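PDB 5YSC: vitamin B12-binding protein from Vibrio cholerae O395, which binds vitamin B12 in the periplasm and probably delivers it to the membrane subunit BtuC of the BtuCDF import complex. Local coordinates for residues I82-P85 / A86-P90; R141-D144 / L145-Y149; R225-Q228 / A229-S232. All coordinates share one frame; numbering follows the deposited sequence.

Contact 1. Residues I82-P85 / A86-P90; sequences IAWP and AGNPP
Trp-84 lays one face of its indole against Gly-87, three residues further along a tight turn. The CA of Gly-87 stands 3.5 Å from the centroid of the six-membered ring of Trp-84 and only 7° off its normal, a CH-pi contact made from straight above. The backbone N of Gly-87 shares that face. What brings the ring here is the first torsion of Trp-84, which sets CG opposite the backbone N (chi1 179°) and folds the indole beside its own carbonyl carbon, under the chain that follows.

The backbone is gripped as closely. Trp-84 O accepts two bonds: Asn-88 N, at 2.9 Å, comes in almost on the line of the carbonyl, while Gly-87 N, at 3.0 Å, lies above the carbonyl plane. Asn-88 then turns back with its side chain, its OD1 taking the N-H of Trp-84 at 2.9 Å with the donor 38° out of the amide plane. The amide's other end, ND2, bonds to Leu-26 O. This is the loop that follows strand 80-83 of a parallel sheet and leads to helix 90-98, with Pro-89 as its N-cap; in this periplasmic binding protein such a strand-to-helix loop lines the cleft, and Trp-84, Ala-86 and Gly-87 belong to the cyanocobalamin pocket.

Pro-85 and Ala-86 are more exposed than the buried Trp-84, Gly-87 and Asn-88. Ala-86 CB stands above the indole plane on the Gly-87 side, just beyond the corner of Trp-84 NE1 and 3.5 Å from it; NE1 itself makes a weak hydrogen bond to Thr-108 OG1. Ala-86 O bonds weakly to the ligand. Pro-85 O and Asn-88 O, both acceptors, are bridged by a donating water, 2.8 Å from Pro-85 O.

Contact 2. Residues R141-D144 / L145-Y149; sequences RLQD and LRTQY
From Arg-141 to Gln-148 the backbone runs as regular helix, the N-H groups of Leu-145, Arg-146, Thr-147 and Gln-148 bonding to the carbonyls of Arg-141, Leu-142, Gln-143 and Asp-144 in turn, at N to O distances of 2.8 to 3.0 Å. Over one face of the Arg-146 guanidinium lies Leu-142, whose CD2 is 3.6 Å from Arg-146 NH1 and sits toward the rim of the flat group. The arginine reaches back because its CG lies opposite the carbonyl carbon (chi1 -71°) and its chain is extended from there to NE. Its NH2 forms a salt bridge with Asp-112, and NH1 gives a hydrogen bond to a water, 3.0 Å away, which donates in turn to Gln-143 OE1. Leu-142 and Arg-146 pack on Leu-181 of helix 176-181.

Gln-143 and Thr-147 meet on the exposed side. OG1 of Thr-147 turns back beside its own backbone N (chi1 -60°) and donates to Gln-143 O at 3.2 Å. This carbonyl therefore takes two bonds from one threonine, the N-H and the hydroxyl arriving from opposite faces of its plane.

Leu-145 CD1 lies 4.2 Å from Arg-141 CG, and the leucine packs on Leu-255 and Val-258 of helix 254-267. Arg-141 NH2 bridges to Asp-256 and Glu-259 of the same helix. The i to i+4 bonds are those of an alpha-helix, amphipathic with Leu-142 and Leu-145 buried and Gln-143, Asp-144, Thr-147 and Gln-148 exposed: the long helix 128-148 that links the two lobes, as in BtuF-type binding proteins.

Contact 3. Residues R225-Q228 / A229-S232; sequences RAWQ and AELS
Apolar contact joins Trp-227 to both Glu-230 and Leu-231 across a short surface turn. The aliphatic part of Glu-230 comes to the edge of the indole, in its plane, CG lying 3.5 Å from Trp-227 CE3. Bending at chi2 (-76°) carries the carboxylate back toward the tryptophan backbone, with its plane 83° from that of the ring, so that OE2 of Glu-230 ends 3.1 Å from Trp-227 CA. Leu-231, one residue further on, adds a methyl, its CD1 being 3.8 Å from Trp-227 CB. Leu-204 of helix 200-206 touches all three of these side chains.

Hydrogen bonds within the turn run between backbone atoms. Residues Gln-228 to Leu-231 form a type I beta turn, closed by Leu-231 N to Gln-228 O at 3.2 Å; the donor stands far above the carbonyl plane. Weak bonds from Glu-230 N and Leu-231 N also converge on Trp-227 O, each at 3.1 Å. The N-H of Leu-231, the N-cap of helix 232-235, is thus shared between two carbonyls, and Gln-228 O gains a second donor in Gln-235 NE2.

Trp-227 lies about 5 Å, side chain to side chain, from Glu-201, which is predicted to matter for BtuC binding. Chemically, an aliphatic CG meets the indole edge while the carboxylate folds back; with one out-of-plane turn bond and two weak ones, the turn is lightly held by itself and probably depends on packing against Leu-204.

The three contacts follow one another along the chain, and none touches another. Contact 1 is the one that belongs to the cyanocobalamin pocket: the side chain of Ala-86 comes within about 3 Å of the ligand. Contacts 2 and 3 both lie across the chain's centre from it, at centre-to-centre distances of 29 and 38 Å, and their own centres are 34 Å apart. Nearest atoms are about 17 Å apart for contacts 1 and 2, and 21 Å for contacts 2 and 3. Contact 2 packs a helix end away from the annotated sites, whereas contact 3 neighbours the predicted BtuC-binding residue Glu-201. Only contact 1 meets the ligand; the others are local packing, one in a helix and one in a surface turn.

Contact 1. Residues I82-P85 / A86-P90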
loop_
_atom_site.group_PDB
_atom_site.type_symbol
_atom_site.label_atom_id
_atom_site.label_comp_id
_atom_site.label_asym_id
_atom_site.label_seq_id
_atom_site.Cartn_x
_atom_site.Cartn_y
_atom_site.Cartn_z
ATOM N N ILE A 82 4.217 -15.786 3.386
ATOM C CA ILE A 82 3.243 -14.813 2.925
ATOM C C ILE A 82 3.899 -13.950 1.867
ATOM O O ILE A 82 4.744 -13.114 2.179
ATOM C CB ILE A 82 2.711 -13.933 4.066
ATOM C CG1 ILE A 82 2.226 -14.793 5.220
ATOM C CG2 ILE A 82 1.594 -13.079 3.521
ATOM C CD1 ILE A 82 1.889 -13.949 6.440
ATOM N N ALA A 83 3.544 -14.193 0.609
ATOM C CA ALA A 83 4.210 -13.536 -0.506
ATOM C C ALA A 83 3.433 -12.340 -1.018
ATOM O O ALA A 83 2.229 -12.226 -0.851
ATOM C CB ALA A 83 4.421 -14.505 -1.661
ATOM N N TRP A 84 4.157 -11.462 -1.686
ATOM C CA TRP A 84 3.618 -10.280 -2.333
ATOM C C TRP A 84 3.946 -10.356 -3.821
ATOM O O TRP A 84 4.937 -9.766 -4.283
ATOM C CB TRP A 84 4.204 -9.036 -1.710
ATOM C CG TRP A 84 3.759 -7.751 -2.282
ATOM C CD1 TRP A 84 2.541 -7.458 -2.856
ATOM C CD2 TRP A 84 4.533 -6.551 -2.331
ATOM N NE1 TRP A 84 2.532 -6.152 -3.257
ATOM C CE2 TRP A 84 3.739 -5.573 -2.952
ATOM C CE3 TRP A 84 5.822 -6.209 -1.897
ATOM C CZ2 TRP A 84 4.196 -4.249 -3.167
ATOM C CZ3 TRP A 84 6.286 -4.895 -2.114
ATOM C CH2 TRP A 84 5.475 -3.940 -2.743
ATOM N N PRO A 85 3.156 -11.087 -4.589
ATOM C CA PRO A 85 3.461 -11.218 -6.030
ATOM C C PRO A 85 3.705 -9.893 -6.726
ATOM O O PRO A 85 4.594 -9.791 -7.582
ATOM C CB PRO A 85 2.223 -11.919 -6.566
ATOM C CG PRO A 85 1.672 -12.677 -5.455
ATOM C CD PRO A 85 1.950 -11.851 -4.209
ATOM N N ALA A 86 2.954 -8.850 -6.370
ATOM C CA ALA A 86 3.085 -7.597 -7.106
ATOM C C ALA A 86 4.445 -6.956 -6.920
ATOM O O ALA A 86 4.892 -6.219 -7.820
ATOM C CB ALA A 86 1.964 -6.627 -6.712
ATOM N N GLY A 87 5.130 -7.233 -5.812
ATOM C CA GLY A 87 6.364 -6.552 -5.492
ATOM C C GLY A 87 7.599 -7.430 -5.323
ATOM O O GLY A 87 8.723 -6.920 -5.283
ATOM N N ASN A 88 7.417 -8.673 -5.166
ATOM C CA ASN A 88 8.551 -9.577 -4.976
ATOM C C ASN A 88 9.100 -10.029 -6.332
ATOM O O ASN A 88 8.343 -10.148 -7.299
ATOM C CB ASN A 88 8.161 -10.842 -4.231
ATOM C CG ASN A 88 7.788 -10.621 -2.767
ATOM O OD1 ASN A 88 6.949 -11.347 -2.260
ATOM N ND2 ASN A 88 8.481 -9.725 -2.074
ATOM N N PRO A 89 10.386 -10.364 -6.417
ATOM C CA PRO A 89 10.954 -10.842 -7.707
ATOM C C PRO A 89 10.312 -12.144 -8.155
ATOM O O PRO A 89 10.356 -13.140 -7.423
ATOM C CB PRO A 89 12.431 -11.058 -7.363
ATOM C CG PRO A 89 12.658 -10.351 -6.080
ATOM C CD PRO A 89 11.400 -10.366 -5.352
ATOM N N PRO A 90 9.738 -12.192 -9.376
ATOM C CA PRO A 90 9.038 -13.407 -9.833
ATOM C C PRO A 90 9.869 -14.675 -9.790
ATOM O O PRO A 90 9.352 -15.738 -9.467
ATOM C CB PRO A 90 8.660 -13.056 -11.277
ATOM C CG PRO A 90 8.582 -11.607 -11.308
ATOM C CD PRO A 90 9.560 -11.070 -10.317
HETATM O O HOH W 1 6.291 -11.807 -8.387
#

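Contact 2. Residues R141-D144 / L145-Y149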
loop_
_atom_site.group_PDB
_atom_site.type_symbol
_atom_site.label_atom_id
_atom_site.label_comp_id
_atom_site.label_asym_id
_atom_site.label_seq_id
_atom_site.Cartn_x
_atom_site.Cartn_y
_atom_site.Cartn_z
ATOM N N ARG A 141 -15.721 -0.626 8.902
ATOM C CA ARG A 141 -15.179 0.726 8.740
ATOM C C ARG A 141 -15.099 1.106 7.266
ATOM O O ARG A 141 -15.351 2.254 6.894
ATOM C CB ARG A 141 -13.804 0.842 9.406
ATOM C CG ARG A 141 -13.242 2.253 9.345
ATOM C CD ARG A 141 -11.937 2.391 10.088
ATOM N NE ARG A 141 -11.406 3.751 9.927
ATOM C CZ ARG A 141 -10.128 4.101 10.102
ATOM N NH1 ARG A 141 -9.205 3.211 10.436
ATOM N NH2 ARG A 141 -9.749 5.341 9.906
ATOM N N LEU A 142 -14.769 0.147 6.392
ATOM C CA LEU A 142 -14.713 0.454 4.977
ATOM C C LEU A 142 -16.086 0.851 4.471
ATOM O O LEU A 142 -16.213 1.770 3.662
ATOM C CB LEU A 142 -14.181 -0.747 4.181
ATOM C CG LEU A 142 -14.171 -0.597 2.653
ATOM C CD1 LEU A 142 -13.383 0.573 2.159
ATOM C CD2 LEU A 142 -13.571 -1.854 2.036
ATOM N N GLN A 143 -17.113 0.164 4.967
ATOM C CA GLN A 143 -18.491 0.521 4.650
ATOM C C GLN A 143 -18.807 1.924 5.147
ATOM O O GLN A 143 -19.408 2.736 4.430
ATOM C CB GLN A 143 -19.433 -0.500 5.278
ATOM C CG GLN A 143 -20.910 -0.160 5.215
ATOM C CD GLN A 143 -21.429 0.009 3.809
ATOM O OE1 GLN A 143 -20.907 -0.575 2.852
ATOM N NE2 GLN A 143 -22.476 0.816 3.672
ATOM N N ASP A 144 -18.402 2.225 6.375
ATOM C CA ASP A 144 -18.642 3.560 6.905
ATOM C C ASP A 144 -17.980 4.610 6.029
ATOM O O ASP A 144 -18.584 5.641 5.714
ATOM C CB ASP A 144 -18.121 3.656 8.339
ATOM C CG ASP A 144 -18.904 2.803 9.321
ATOM O OD1 ASP A 144 -20.067 2.444 9.021
ATOM O OD2 ASP A 144 -18.338 2.475 10.390
ATOM N N LEU A 145 -16.727 4.371 5.629
ATOM C CA LEU A 145 -16.030 5.362 4.822
ATOM C C LEU A 145 -16.678 5.533 3.457
ATOM O O LEU A 145 -16.769 6.657 2.950
ATOM C CB LEU A 145 -14.568 4.977 4.681
ATOM C CG LEU A 145 -13.747 5.070 5.954
ATOM C CD1 LEU A 145 -12.421 4.317 5.781
ATOM C CD2 LEU A 145 -13.504 6.544 6.315
ATOM N N ARG A 146 -17.099 4.433 2.821
ATOM C CA ARG A 146 -17.741 4.554 1.519
ATOM C C ARG A 146 -18.988 5.425 1.635
ATOM O O ARG A 146 -19.203 6.333 0.830
ATOM C CB ARG A 146 -18.070 3.159 0.964
ATOM C CG ARG A 146 -16.841 2.337 0.520
ATOM C CD ARG A 146 -17.185 0.922 0.045
ATOM N NE ARG A 146 -16.100 0.387 -0.781
ATOM C CZ ARG A 146 -15.733 -0.888 -0.829
ATOM N NH1 ARG A 146 -16.392 -1.801 -0.133
ATOM N NH2 ARG A 146 -14.717 -1.241 -1.602
ATOM N N THR A 147 -19.786 5.199 2.677
ATOM C CA THR A 147 -20.966 6.030 2.896
ATOM C C THR A 147 -20.567 7.484 3.114
ATOM O O THR A 147 -21.101 8.394 2.473
ATOM C CB THR A 147 -21.749 5.499 4.098
ATOM O OG1 THR A 147 -22.176 4.140 3.848
ATOM C CG2 THR A 147 -22.960 6.393 4.384
ATOM N N GLN A 148 -19.595 7.713 3.991
ATOM C CA GLN A 148 -19.281 9.069 4.428
ATOM C C GLN A 148 -18.739 9.931 3.300
ATOM O O GLN A 148 -18.963 11.147 3.291
ATOM C CB GLN A 148 -18.275 9.019 5.582
ATOM C CG GLN A 148 -17.823 10.383 6.101
ATOM C CD GLN A 148 -16.900 10.251 7.294
ATOM O OE1 GLN A 148 -16.775 9.176 7.884
ATOM N NE2 GLN A 148 -16.239 11.339 7.649
ATOM N N TYR A 149 -18.005 9.347 2.359
ATOM C CA TYR A 149 -17.287 10.124 1.347
ATOM C C TYR A 149 -17.891 9.948 -0.040
ATOM O O TYR A 149 -17.215 10.130 -1.060
ATOM C CB TYR A 149 -15.799 9.768 1.346
ATOM C CG TYR A 149 -15.140 10.302 2.577
ATOM C CD1 TYR A 149 -15.093 11.665 2.803
ATOM C CD2 TYR A 149 -14.638 9.450 3.550
ATOM C CE1 TYR A 149 -14.528 12.181 3.954
ATOM C CE2 TYR A 149 -14.066 9.954 4.704
ATOM C CZ TYR A 149 -14.015 11.326 4.890
ATOM O OH TYR A 149 -13.444 11.837 6.031
HETATM O O HOH W 2 -18.600 -1.899 1.915
#

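Contact 3. Residues R225-Q228 / A229-S232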
loop_
_atom_site.group_PDB
_atom_site.type_symbol
_atom_site.label_atom_id
_atom_site.label_comp_id
_atom_site.label_asym_id
_atom_site.label_seq_id
_atom_site.Cartn_x
_atom_site.Cartn_y
_atom_site.Cartn_z
ATOM N N ARG A 225 6.372 24.560 -6.010
ATOM C CA ARG A 225 6.273 25.982 -5.683
ATOM C C ARG A 225 6.840 26.838 -6.807
ATOM O O ARG A 225 6.252 27.857 -7.189
ATOM C CB ARG A 225 7.018 26.267 -4.386
ATOM C CG ARG A 225 6.454 25.569 -3.173
ATOM C CD ARG A 225 7.419 25.643 -2.019
ATOM N NE ARG A 225 8.746 25.206 -2.440
ATOM C CZ ARG A 225 9.890 25.788 -2.087
ATOM N NH1 ARG A 225 9.884 26.857 -1.289
ATOM N NH2 ARG A 225 11.047 25.307 -2.534
ATOM N N ALA A 226 7.991 26.437 -7.336
ATOM C CA ALA A 226 8.566 27.109 -8.500
ATOM C C ALA A 226 7.593 27.217 -9.678
ATOM O O ALA A 226 7.799 28.061 -10.562
ATOM C CB ALA A 226 9.837 26.375 -8.933
ATOM N N TRP A 227 6.523 26.420 -9.698
ATOM C CA TRP A 227 5.622 26.320 -10.835
ATOM C C TRP A 227 4.236 26.854 -10.507
ATOM O O TRP A 227 3.246 26.436 -11.110
ATOM C CB TRP A 227 5.544 24.868 -11.315
ATOM C CG TRP A 227 6.877 24.373 -11.680
ATOM C CD1 TRP A 227 7.740 23.672 -10.895
ATOM C CD2 TRP A 227 7.545 24.586 -12.922
ATOM N NE1 TRP A 227 8.893 23.420 -11.576
ATOM C CE2 TRP A 227 8.796 23.965 -12.832
ATOM C CE3 TRP A 227 7.196 25.233 -14.107
ATOM C CZ2 TRP A 227 9.712 23.973 -13.887
ATOM C CZ3 TRP A 227 8.100 25.231 -15.154
ATOM C CH2 TRP A 227 9.344 24.608 -15.033
ATOM N N GLN A 228 4.142 27.782 -9.547
ATOM C CA GLN A 228 2.829 28.267 -9.134
ATOM C C GLN A 228 2.019 28.794 -10.305
ATOM O O GLN A 228 0.831 28.491 -10.440
ATOM C CB GLN A 228 2.965 29.369 -8.089
ATOM C CG GLN A 228 1.618 29.780 -7.536
ATOM C CD GLN A 228 1.735 30.400 -6.181
ATOM O OE1 GLN A 228 0.895 30.187 -5.305
ATOM N NE2 GLN A 228 2.795 31.176 -5.988
ATOM N N ALA A 229 2.646 29.616 -11.145
ATOM C CA ALA A 229 1.921 30.269 -12.231
ATOM C C ALA A 229 1.272 29.260 -13.162
ATOM O O ALA A 229 0.151 29.484 -13.639
ATOM C CB ALA A 229 2.864 31.177 -13.008
ATOM N N GLU A 230 1.945 28.132 -13.413
ATOM C CA GLU A 230 1.459 27.135 -14.366
ATOM C C GLU A 230 0.594 26.053 -13.731
ATOM O O GLU A 230 0.015 25.247 -14.465
ATOM C CB GLU A 230 2.619 26.457 -15.114
ATOM C CG GLU A 230 3.926 26.397 -14.404
ATOM C CD GLU A 230 4.657 27.746 -14.390
ATOM O OE1 GLU A 230 4.765 28.408 -15.443
ATOM O OE2 GLU A 230 5.106 28.149 -13.306
ATOM N N LEU A 231 0.502 26.003 -12.404
ATOM C CA LEU A 231 -0.248 24.959 -11.705
ATOM C C LEU A 231 -1.329 25.538 -10.801
ATOM O O LEU A 231 -1.023 26.125 -9.760
ATOM C CB LEU A 231 0.707 24.093 -10.901
ATOM C CG LEU A 231 1.557 23.155 -11.763
ATOM C CD1 LEU A 231 2.589 22.471 -10.929
ATOM C CD2 LEU A 231 0.704 22.097 -12.479
ATOM N N SER A 232 -2.593 25.337 -11.181
ATOM C CA SER A 232 -3.696 25.748 -10.319
ATOM C C SER A 232 -3.663 25.015 -8.980
ATOM O O SER A 232 -4.036 25.578 -7.941
ATOM C CB SER A 232 -5.037 25.504 -11.016
ATOM O OG SER A 232 -5.301 24.116 -11.163
#